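PDB 3OOQ: amidohydrolase from Thermotoga maritima, which probably hydrolyses carbon-nitrogen bonds as a TIM-barrel member of the amidohydrolase family, with allantoinase activity only a tentative assignment. Local coordinates for residues M173-A176 with G177-D181; R160-E164 with R165-P169; V48-T51 with G52-L55. One frame throughout, in Å; residues are numbered along the deposited sequence.

Contact 1. Residues M173-A176 with G177-D181; sequences MGTA and GVIRD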
HETATM    1  N   MSE F 173     -18.811   9.620 -19.566  1.00 17.51           N
HETATM    2  CA  MSE F 173     -20.142   9.820 -18.986  1.00 18.96           C
HETATM    3  C   MSE F 173     -20.033  10.589 -17.673  1.00 17.65           C
HETATM    4  O   MSE F 173     -20.825  11.498 -17.406  1.00 16.86           O
HETATM    5  CB  MSE F 173     -20.856   8.489 -18.681  1.00 21.93           C
HETATM    6  CG  MSE F 173     -20.888   7.457 -19.803  1.00 21.24           C
HETATM    7 SE   MSE F 173     -22.123   6.037 -19.281  1.00 27.92          SE
HETATM    8  CE  MSE F 173     -20.989   5.238 -17.846  1.00 20.33           C
ATOM      9  N   GLY F 174     -19.062  10.175 -16.857  1.00 16.73           N
ATOM     10  CA  GLY F 174     -18.797  10.783 -15.559  1.00 16.18           C
ATOM     11  C   GLY F 174     -18.274  12.206 -15.644  1.00 15.61           C
ATOM     12  O   GLY F 174     -18.677  13.040 -14.852  1.00 15.99           O
ATOM     13  N   THR F 175     -17.368  12.480 -16.583  1.00 15.23           N
ATOM     14  CA  THR F 175     -16.842  13.857 -16.782  1.00 15.11           C
ATOM     15  C   THR F 175     -17.961  14.874 -17.082  1.00 15.40           C
ATOM     16  O   THR F 175     -18.033  15.941 -16.475  1.00 15.48           O
ATOM     17  CB  THR F 175     -15.818  13.868 -17.915  1.00 14.92           C
ATOM     18  OG1 THR F 175     -14.760  12.974 -17.573  1.00 17.60           O
ATOM     19  CG2 THR F 175     -15.248  15.285 -18.182  1.00 16.63           C
ATOM     20  N   ALA F 176     -18.824  14.524 -18.028  1.00 15.32           N
ATOM     21  CA  ALA F 176     -20.005  15.312 -18.336  1.00 16.10           C
ATOM     22  C   ALA F 176     -20.943  15.424 -17.121  1.00 17.05           C
ATOM     23  O   ALA F 176     -21.484  16.498 -16.844  1.00 18.18           O
ATOM     24  CB  ALA F 176     -20.753  14.685 -19.550  1.00 16.03           C
ATOM     25  N   GLY F 177     -21.164  14.318 -16.417  1.00 16.18           N
ATOM     26  CA  GLY F 177     -21.965  14.374 -15.200  1.00 17.13           C
ATOM     27  C   GLY F 177     -21.426  15.356 -14.164  1.00 17.50           C
ATOM     28  O   GLY F 177     -22.197  16.099 -13.544  1.00 18.46           O
ATOM     29  N   VAL F 178     -20.109  15.363 -13.979  1.00 16.74           N
ATOM     30  CA  VAL F 178     -19.465  16.260 -13.000  1.00 16.91           C
ATOM     31  C   VAL F 178     -19.704  17.738 -13.370  1.00 16.96           C
ATOM     32  O   VAL F 178     -20.027  18.559 -12.514  1.00 17.19           O
ATOM     33  CB  VAL F 178     -17.949  15.947 -12.878  1.00 17.18           C
ATOM     34  CG1 VAL F 178     -17.197  17.065 -12.152  1.00 22.41           C
ATOM     35  CG2 VAL F 178     -17.740  14.618 -12.149  1.00 22.57           C
ATOM     36  N   ILE F 179     -19.538  18.065 -14.647  1.00 16.68           N
ATOM     37  CA  ILE F 179     -19.747  19.429 -15.108  1.00 17.04           C
ATOM     38  C   ILE F 179     -21.239  19.818 -15.015  1.00 18.14           C
ATOM     39  O   ILE F 179     -21.580  20.896 -14.518  1.00 18.44           O
ATOM     40  CB  ILE F 179     -19.172  19.613 -16.527  1.00 16.13           C
ATOM     41  CG1 ILE F 179     -17.636  19.428 -16.470  1.00 14.57           C
ATOM     42  CG2 ILE F 179     -19.545  21.009 -17.113  1.00 14.26           C
ATOM     43  CD1 ILE F 179     -16.970  19.157 -17.807  1.00 14.74           C
ATOM     44  N   ARG F 180     -22.121  18.926 -15.450  1.00 18.39           N
ATOM     45  CA  ARG F 180     -23.560  19.179 -15.316  1.00 20.11           C
ATOM     46  C   ARG F 180     -23.977  19.412 -13.872  1.00 20.17           C
ATOM     47  O   ARG F 180     -24.806  20.288 -13.567  1.00 20.17           O
ATOM     48  CB  ARG F 180     -24.363  17.991 -15.814  1.00 21.46           C
ATOM     49  CG  ARG F 180     -24.822  18.100 -17.201  1.00 33.56           C
ATOM     50  CD  ARG F 180     -26.130  17.295 -17.444  1.00 24.23           C
ATOM     51  NE  ARG F 180     -26.339  17.429 -18.863  1.00 33.83           N
ATOM     52  CZ  ARG F 180     -25.651  16.745 -19.767  1.00 26.06           C
ATOM     53  NH1 ARG F 180     -25.863  16.960 -21.061  1.00 34.05           N
ATOM     54  NH2 ARG F 180     -24.777  15.816 -19.375  1.00 33.57           N
ATOM     55  N   ASP F 181     -23.434  18.582 -12.988  1.00 19.66           N
ATOM     56  CA  ASP F 181     -23.753  18.677 -11.586  1.00 20.03           C
ATOM     57  C   ASP F 181     -23.307  20.056 -11.085  1.00 18.94           C
ATOM     58  O   ASP F 181     -24.054  20.721 -10.373  1.00 18.89           O
ATOM     59  CB  ASP F 181     -23.072  17.534 -10.820  1.00 21.59           C
ATOM     60  CG  ASP F 181     -23.330  17.588  -9.351  1.00 27.57           C
ATOM     61  OD1 ASP F 181     -24.425  17.181  -8.929  1.00 24.25           O
ATOM     62  OD2 ASP F 181     -22.440  18.045  -8.605  1.00 23.83           O
TER

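Contact 2. Residues R160-E164 with R165-P169; sequences RVYGE and RKQTP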
ATOM      1  N   ARG F 160      -8.560   9.863 -16.961  1.00 19.92           N
ATOM      2  CA  ARG F 160      -7.311   9.186 -16.575  1.00 20.76           C
ATOM      3  C   ARG F 160      -6.874   9.662 -15.184  1.00 19.55           C
ATOM      4  O   ARG F 160      -6.615   8.840 -14.305  1.00 18.69           O
ATOM      5  CB  ARG F 160      -6.175   9.414 -17.585  1.00 22.93           C
ATOM      6  CG  ARG F 160      -4.816   8.830 -17.136  1.00 41.51           C
ATOM      7  CD  ARG F 160      -3.633   9.262 -18.021  1.00 27.18           C
ATOM      8  NE  ARG F 160      -3.491  10.727 -18.104  1.00 43.45           N
ATOM      9  CZ  ARG F 160      -2.855  11.504 -17.210  1.00 30.82           C
ATOM     10  NH1 ARG F 160      -2.271  10.978 -16.123  1.00 43.73           N
ATOM     11  NH2 ARG F 160      -2.803  12.824 -17.407  1.00 44.12           N
ATOM     12  N   VAL F 161      -6.805  10.986 -14.994  1.00 19.56           N
ATOM     13  CA  VAL F 161      -6.422  11.563 -13.684  1.00 19.36           C
ATOM     14  C   VAL F 161      -7.317  11.086 -12.523  1.00 18.93           C
ATOM     15  O   VAL F 161      -6.817  10.621 -11.469  1.00 19.02           O
ATOM     16  CB  VAL F 161      -6.351  13.113 -13.707  1.00 19.12           C
ATOM     17  CG1 VAL F 161      -6.253  13.669 -12.292  1.00 20.04           C
ATOM     18  CG2 VAL F 161      -5.149  13.586 -14.524  1.00 20.01           C
ATOM     19  N   TYR F 162      -8.632  11.174 -12.697  1.00 17.93           N
ATOM     20  CA  TYR F 162      -9.495  10.763 -11.590  1.00 17.72           C
ATOM     21  C   TYR F 162      -9.696   9.247 -11.506  1.00 18.08           C
ATOM     22  O   TYR F 162      -9.797   8.688 -10.406  1.00 17.60           O
ATOM     23  CB  TYR F 162     -10.755  11.662 -11.455  1.00 16.89           C
ATOM     24  CG  TYR F 162     -10.269  13.030 -11.041  1.00 16.76           C
ATOM     25  CD1 TYR F 162     -10.003  13.321  -9.688  1.00 16.82           C
ATOM     26  CD2 TYR F 162      -9.921  13.993 -12.009  1.00 16.81           C
ATOM     27  CE1 TYR F 162      -9.457  14.553  -9.305  1.00 16.01           C
ATOM     28  CE2 TYR F 162      -9.392  15.222 -11.628  1.00 16.18           C
ATOM     29  CZ  TYR F 162      -9.163  15.502 -10.277  1.00 17.58           C
ATOM     30  OH  TYR F 162      -8.608  16.724  -9.906  1.00 16.16           O
ATOM     31  N   GLY F 163      -9.683   8.579 -12.665  1.00 18.65           N
ATOM     32  CA  GLY F 163      -9.725   7.111 -12.699  1.00 19.35           C
ATOM     33  C   GLY F 163      -8.532   6.518 -11.951  1.00 20.48           C
ATOM     34  O   GLY F 163      -8.695   5.593 -11.169  1.00 21.60           O
ATOM     35  N   GLU F 164      -7.340   7.072 -12.152  1.00 21.31           N
ATOM     36  CA  GLU F 164      -6.153   6.639 -11.369  1.00 23.14           C
ATOM     37  C   GLU F 164      -6.324   6.907  -9.854  1.00 21.86           C
ATOM     38  O   GLU F 164      -5.824   6.143  -9.035  1.00 22.64           O
ATOM     39  CB  GLU F 164      -4.848   7.266 -11.899  1.00 24.89           C
ATOM     40  CG  GLU F 164      -4.259   6.577 -13.173  1.00 52.77           C
ATOM     41  CD  GLU F 164      -3.175   7.418 -13.917  1.00 28.99           C
ATOM     42  OE1 GLU F 164      -2.802   8.520 -13.422  1.00 53.07           O
ATOM     43  OE2 GLU F 164      -2.697   6.978 -14.999  1.00 52.68           O
ATOM     44  N   ARG F 165      -7.036   7.974  -9.494  1.00 20.47           N
ATOM     45  CA  ARG F 165      -7.398   8.241  -8.090  1.00 20.11           C
ATOM     46  C   ARG F 165      -8.590   7.377  -7.595  1.00 20.64           C
ATOM     47  O   ARG F 165      -9.014   7.495  -6.434  1.00 20.07           O
ATOM     48  CB  ARG F 165      -7.693   9.738  -7.863  1.00 19.42           C
ATOM     49  CG  ARG F 165      -6.461  10.684  -7.915  1.00 23.76           C
ATOM     50  CD  ARG F 165      -6.836  12.172  -7.948  1.00 18.52           C
ATOM     51  NE  ARG F 165      -7.709  12.545  -6.837  1.00 23.06           N
ATOM     52  CZ  ARG F 165      -7.304  12.992  -5.644  1.00 20.18           C
ATOM     53  NH1 ARG F 165      -8.201  13.269  -4.702  1.00 23.74           N
ATOM     54  NH2 ARG F 165      -6.019  13.162  -5.373  1.00 22.80           N
ATOM     55  N   LYS F 166      -9.129   6.523  -8.472  1.00 21.53           N
ATOM     56  CA  LYS F 166     -10.291   5.689  -8.146  1.00 23.31           C
ATOM     57  C   LYS F 166     -11.488   6.540  -7.770  1.00 21.79           C
ATOM     58  O   LYS F 166     -12.260   6.168  -6.880  1.00 21.45           O
ATOM     59  CB  LYS F 166      -9.975   4.758  -6.965  1.00 26.38           C
ATOM     60  CG  LYS F 166      -9.674   3.348  -7.320  1.00 49.69           C
ATOM     61  CD  LYS F 166      -8.308   3.200  -7.868  1.00 29.96           C
ATOM     62  CE  LYS F 166      -8.374   2.250  -9.050  1.00 50.12           C
ATOM     63  NZ  LYS F 166      -7.294   1.235  -9.006  1.00 32.01           N
ATOM     64  N   GLN F 167     -11.620   7.685  -8.436  1.00 20.24           N
ATOM     65  CA  GLN F 167     -12.601   8.707  -8.087  1.00 19.31           C
ATOM     66  C   GLN F 167     -13.394   9.140  -9.346  1.00 18.39           C
ATOM     67  O   GLN F 167     -12.862   9.077 -10.452  1.00 18.76           O
ATOM     68  CB  GLN F 167     -11.824   9.869  -7.459  1.00 19.44           C
ATOM     69  CG  GLN F 167     -12.623  11.082  -7.065  1.00 22.59           C
ATOM     70  CD  GLN F 167     -11.752  12.170  -6.432  1.00 19.73           C
ATOM     71  OE1 GLN F 167     -10.521  12.046  -6.361  1.00 22.45           O
ATOM     72  NE2 GLN F 167     -12.396  13.215  -5.935  1.00 22.11           N
ATOM     73  N   THR F 168     -14.652   9.549  -9.180  1.00 17.76           N
ATOM     74  CA  THR F 168     -15.466  10.099 -10.287  1.00 17.93           C
ATOM     75  C   THR F 168     -14.766  11.384 -10.768  1.00 18.26           C
ATOM     76  O   THR F 168     -14.419  12.224  -9.942  1.00 19.75           O
ATOM     77  CB  THR F 168     -16.905  10.410  -9.798  1.00 17.88           C
ATOM     78  OG1 THR F 168     -17.407   9.276  -9.082  1.00 19.78           O
ATOM     79  CG2 THR F 168     -17.851  10.738 -10.960  1.00 20.26           C
ATOM     80  N   PRO F 169     -14.522  11.538 -12.084  1.00 17.24           N
ATOM     81  CA  PRO F 169     -14.874  10.669 -13.207  1.00 16.55           C
ATOM     82  C   PRO F 169     -13.790   9.696 -13.666  1.00 16.64           C
ATOM     83  O   PRO F 169     -12.612  10.027 -13.707  1.00 17.00           O
ATOM     84  CB  PRO F 169     -15.135  11.664 -14.332  1.00 16.18           C
ATOM     85  CG  PRO F 169     -14.058  12.763 -14.075  1.00 14.71           C
ATOM     86  CD  PRO F 169     -14.030  12.864 -12.544  1.00 17.33           C
TER

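Contact 3. Residues V48-T51 with G52-L55; sequences VDLT and GKFL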
ATOM      1  N   VAL F  48      13.241  56.233 -34.513  1.00 35.14           N
ATOM      2  CA  VAL F  48      13.908  54.955 -34.624  1.00 33.72           C
ATOM      3  C   VAL F  48      13.842  54.538 -36.080  1.00 32.91           C
ATOM      4  O   VAL F  48      12.771  54.287 -36.625  1.00 32.17           O
ATOM      5  CB  VAL F  48      13.238  53.892 -33.740  1.00 33.24           C
ATOM      6  CG1 VAL F  48      13.968  52.562 -33.854  1.00 25.40           C
ATOM      7  CG2 VAL F  48      13.194  54.373 -32.288  1.00 26.32           C
ATOM      8  N   ASP F  49      15.005  54.466 -36.705  1.00 33.26           N
ATOM      9  CA  ASP F  49      15.095  54.109 -38.105  1.00 33.65           C
ATOM     10  C   ASP F  49      15.050  52.596 -38.250  1.00 32.28           C
ATOM     11  O   ASP F  49      15.891  51.890 -37.688  1.00 33.27           O
ATOM     12  CB  ASP F  49      16.373  54.703 -38.716  1.00 35.16           C
ATOM     13  CG  ASP F  49      16.699  54.127 -40.085  1.00 48.24           C
ATOM     14  OD1 ASP F  49      15.802  54.055 -40.942  1.00 35.03           O
ATOM     15  OD2 ASP F  49      17.875  53.757 -40.304  1.00 37.23           O
ATOM     16  N   LEU F  50      14.077  52.102 -39.007  1.00 30.06           N
ATOM     17  CA  LEU F  50      13.921  50.666 -39.192  1.00 29.02           C
ATOM     18  C   LEU F  50      14.030  50.262 -40.651  1.00 28.93           C
ATOM     19  O   LEU F  50      13.435  49.253 -41.077  1.00 28.20           O
ATOM     20  CB  LEU F  50      12.588  50.163 -38.597  1.00 27.78           C
ATOM     21  CG  LEU F  50      12.317  50.355 -37.097  1.00 22.15           C
ATOM     22  CD1 LEU F  50      10.924  49.845 -36.748  1.00 26.63           C
ATOM     23  CD2 LEU F  50      13.375  49.683 -36.232  1.00 26.84           C
ATOM     24  N   THR F  51      14.779  51.054 -41.418  1.00 29.31           N
ATOM     25  CA  THR F  51      15.100  50.710 -42.808  1.00 29.90           C
ATOM     26  C   THR F  51      15.640  49.277 -42.893  1.00 30.20           C
ATOM     27  O   THR F  51      16.585  48.925 -42.180  1.00 30.91           O
ATOM     28  CB  THR F  51      16.161  51.681 -43.393  1.00 30.97           C
ATOM     29  OG1 THR F  51      15.660  53.020 -43.321  1.00 27.51           O
ATOM     30  CG2 THR F  51      16.486  51.327 -44.856  1.00 27.76           C
ATOM     31  N   GLY F  52      15.033  48.452 -43.743  1.00 29.70           N
ATOM     32  CA  GLY F  52      15.479  47.066 -43.889  1.00 29.77           C
ATOM     33  C   GLY F  52      14.861  46.079 -42.904  1.00 29.28           C
ATOM     34  O   GLY F  52      15.049  44.866 -43.043  1.00 29.65           O
ATOM     35  N   LYS F  53      14.105  46.592 -41.926  1.00 28.23           N
ATOM     36  CA  LYS F  53      13.502  45.775 -40.867  1.00 26.97           C
ATOM     37  C   LYS F  53      11.989  45.607 -41.089  1.00 26.74           C
ATOM     38  O   LYS F  53      11.409  46.240 -41.967  1.00 26.88           O
ATOM     39  CB  LYS F  53      13.746  46.417 -39.491  1.00 27.21           C
ATOM     40  CG  LYS F  53      15.170  46.916 -39.232  1.00 25.67           C
ATOM     41  CD  LYS F  53      16.163  45.765 -39.157  1.00 28.49           C
ATOM     42  CE  LYS F  53      17.622  46.230 -39.060  1.00 25.53           C
ATOM     43  NZ  LYS F  53      18.470  45.004 -39.085  1.00 28.55           N
ATOM     44  N   PHE F  54      11.365  44.738 -40.290  1.00 26.28           N
ATOM     45  CA  PHE F  54       9.933  44.448 -40.366  1.00 25.57           C
ATOM     46  C   PHE F  54       9.323  44.734 -39.007  1.00 25.27           C
ATOM     47  O   PHE F  54       9.880  44.339 -37.986  1.00 26.20           O
ATOM     48  CB  PHE F  54       9.697  42.982 -40.740  1.00 25.87           C
ATOM     49  CG  PHE F  54      10.124  42.632 -42.135  1.00 33.72           C
ATOM     50  CD1 PHE F  54      11.435  42.829 -42.554  1.00 27.06           C
ATOM     51  CD2 PHE F  54       9.216  42.091 -43.029  1.00 26.62           C
ATOM     52  CE1 PHE F  54      11.828  42.507 -43.877  1.00 34.83           C
ATOM     53  CE2 PHE F  54       9.590  41.764 -44.343  1.00 34.40           C
ATOM     54  CZ  PHE F  54      10.894  41.978 -44.768  1.00 27.15           C
ATOM     55  N   LEU F  55       8.188  45.424 -38.995  1.00 23.93           N
ATOM     56  CA  LEU F  55       7.524  45.782 -37.755  1.00 22.63           C
ATOM     57  C   LEU F  55       6.192  45.055 -37.674  1.00 22.36           C
ATOM     58  O   LEU F  55       5.317  45.244 -38.531  1.00 22.69           O
ATOM     59  CB  LEU F  55       7.322  47.297 -37.658  1.00 21.85           C
ATOM     60  CG  LEU F  55       6.871  47.870 -36.318  1.00 26.44           C
ATOM     61  CD1 LEU F  55       7.889  47.614 -35.218  1.00 21.64           C
ATOM     62  CD2 LEU F  55       6.619  49.367 -36.455  1.00 22.88           C
TER

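Contact 1. Residues M173-A176 with G177-D181
Ala176 and Arg180, one turn apart on helix 172-198, meet through backbone and side chain together. Ala176 O accepts the backbone N of Arg180 at 2.9 Å, and the N-H...O angle of 170° makes this the straightest of the four i to i+4 bonds that join 173-176 to 177-181. Arg180 CB lies 3.4 Å from that same Ala176 O. From there the arginine chain, extended from CG to NE, runs back along the helix until Arg180 NH2 stands 4.2 Å from Ala176 CB. The methyl approaches the guanidinium obliquely, and at this distance the two are in no more than loose van der Waals contact; the charge itself is answered by Glu242 and by Asp95 of a neighbouring subunit.

Gly177 N makes the first of the four bonds, 3.0 Å from O of selenomethionine Met173, at 156°. Thr175 contributes in two ways. Thr175 O receives Ile179 N at 3.2 Å, and Ile179 CG1, anti to its own carbonyl carbon (chi1 -65°), carries Ile179 CD1 to 3.6 Å from that Thr175 O. The same Ile179 CD1 is 4.3 Å from Thr175 CG2, a loose approach along the helix flank. Thr175 OG1 bonds to Thr171 O, just before the first residue of the helix.

Regular helical spacing thus leaves Ala176 and Ile179 on a common flank. Both pack on Ile239 of helix 230-243, with Thr235 also against Ala176 and Phe243 against Arg180, so this first part of helix 172-198 lies against its neighbour 230-243.

Contact 2. Residues R160-E164 with R165-P169
Tyr162 and Gln167 are joined where helix 156-164 ends in a Schellman motif. Gln167 N reaches back to Tyr162 O at 2.9 Å, and Lys166 N to Gly163 O, also at 2.9 Å. With the positive phi of Lys166, the two bonds fix the reversal that brings 165-169 back beside the tyrosine.

The Tyr162 side chain can be followed outward. Tyr162 CB sits 3.3 Å from Pro169 O and 3.7 Å from Pro169 CD, so the proline, which follows a cis peptide bond, packs against the root of the side chain. With CG anti to the carbonyl carbon (chi1 -67°), the ring is directed along Arg165 and Gln167, which lie alongside and point the same way. Tyr162 CD1 has Gln167 OE1 at 3.6 Å, close to the ring plane and at its edge, with the amide turned almost perpendicular to the ring (89°). Tyr162 CE1 meets Arg165 NE at 3.6 Å; the approach is oblique and the guanidinium plane is inclined 67° to the ring, which rules out a parallel stack. Val161 CG1 lies over one face, offset toward the rim. At the tip, Tyr162 OH bonds to Asn123 OD1 and Asp85 N, tying the helix end to two loops.

Arg165 NH2 bonds to Lys166 O of another subunit. The other two guanidinium nitrogens hold Gln167 OE1 side-on, Arg165 NE at 2.9 Å and Arg165 NH1 at 3.1 Å, and NH1 arrives in the carbonyl plane on a lone pair of OE1.

Contact 3. Residues V48-T51 with G52-L55
Asp49 OD1 is gripped twice by Thr51, at the entrance to the turn that brings Leu50 up to Lys53. Thr51 OG1 donates to Asp49 OD1 at 2.6 Å on the syn lone pair, while Thr51 N comes to the same OD1 from above the carboxylate plane at 3.2 Å; this bond from the backbone N two residues on makes an Asx turn. Thr51 OG1 also bonds to Asn11 ND2.

Next comes a type II beta turn, closed by Lys53 N to Leu50 O at 2.9 Å. At its third position Gly52 has a phi of 87°, reached without a beta carbon meeting Thr51 O. The turn also sets Leu50 CB 4.0 Å from Lys53 CB. The lysine chain bends at chi2 (-67°) and leads away to a salt bridge with Glu376. Leu50 CD1 and Leu55 CD1 meet at 4.1 Å, their side chains crossing at a slant.

Both leucines continue into the hydrophobic interior, against Phe9 of strand 7-10, Ala12 of strand 12-14 and Val363 of strand 361-364. The turn therefore carries the chain from strand 46-49, an outermost strand of the four-stranded sheet, to strand 54-64 of the larger sheet.

From the N terminus, contact 3 comes first and closes the first loop of the three, the tight connection between two sheets. Much later, contact 2 ends helix 156-164 and reverses the chain into the short loop that leads to helix 172-198, whose opening turns form contact 1. The three follow in series; none nests in or crosses another. Contacts 1 and 2 touch directly, with Pro169 CB 3.3 Å from Thr175 N and Thr168 against Val178, and both also meet a neighbouring subunit. Contact 3 stands apart across the chain's centre, about 40 Å from contact 1 and about 39 Å from contact 2 between nearest atoms.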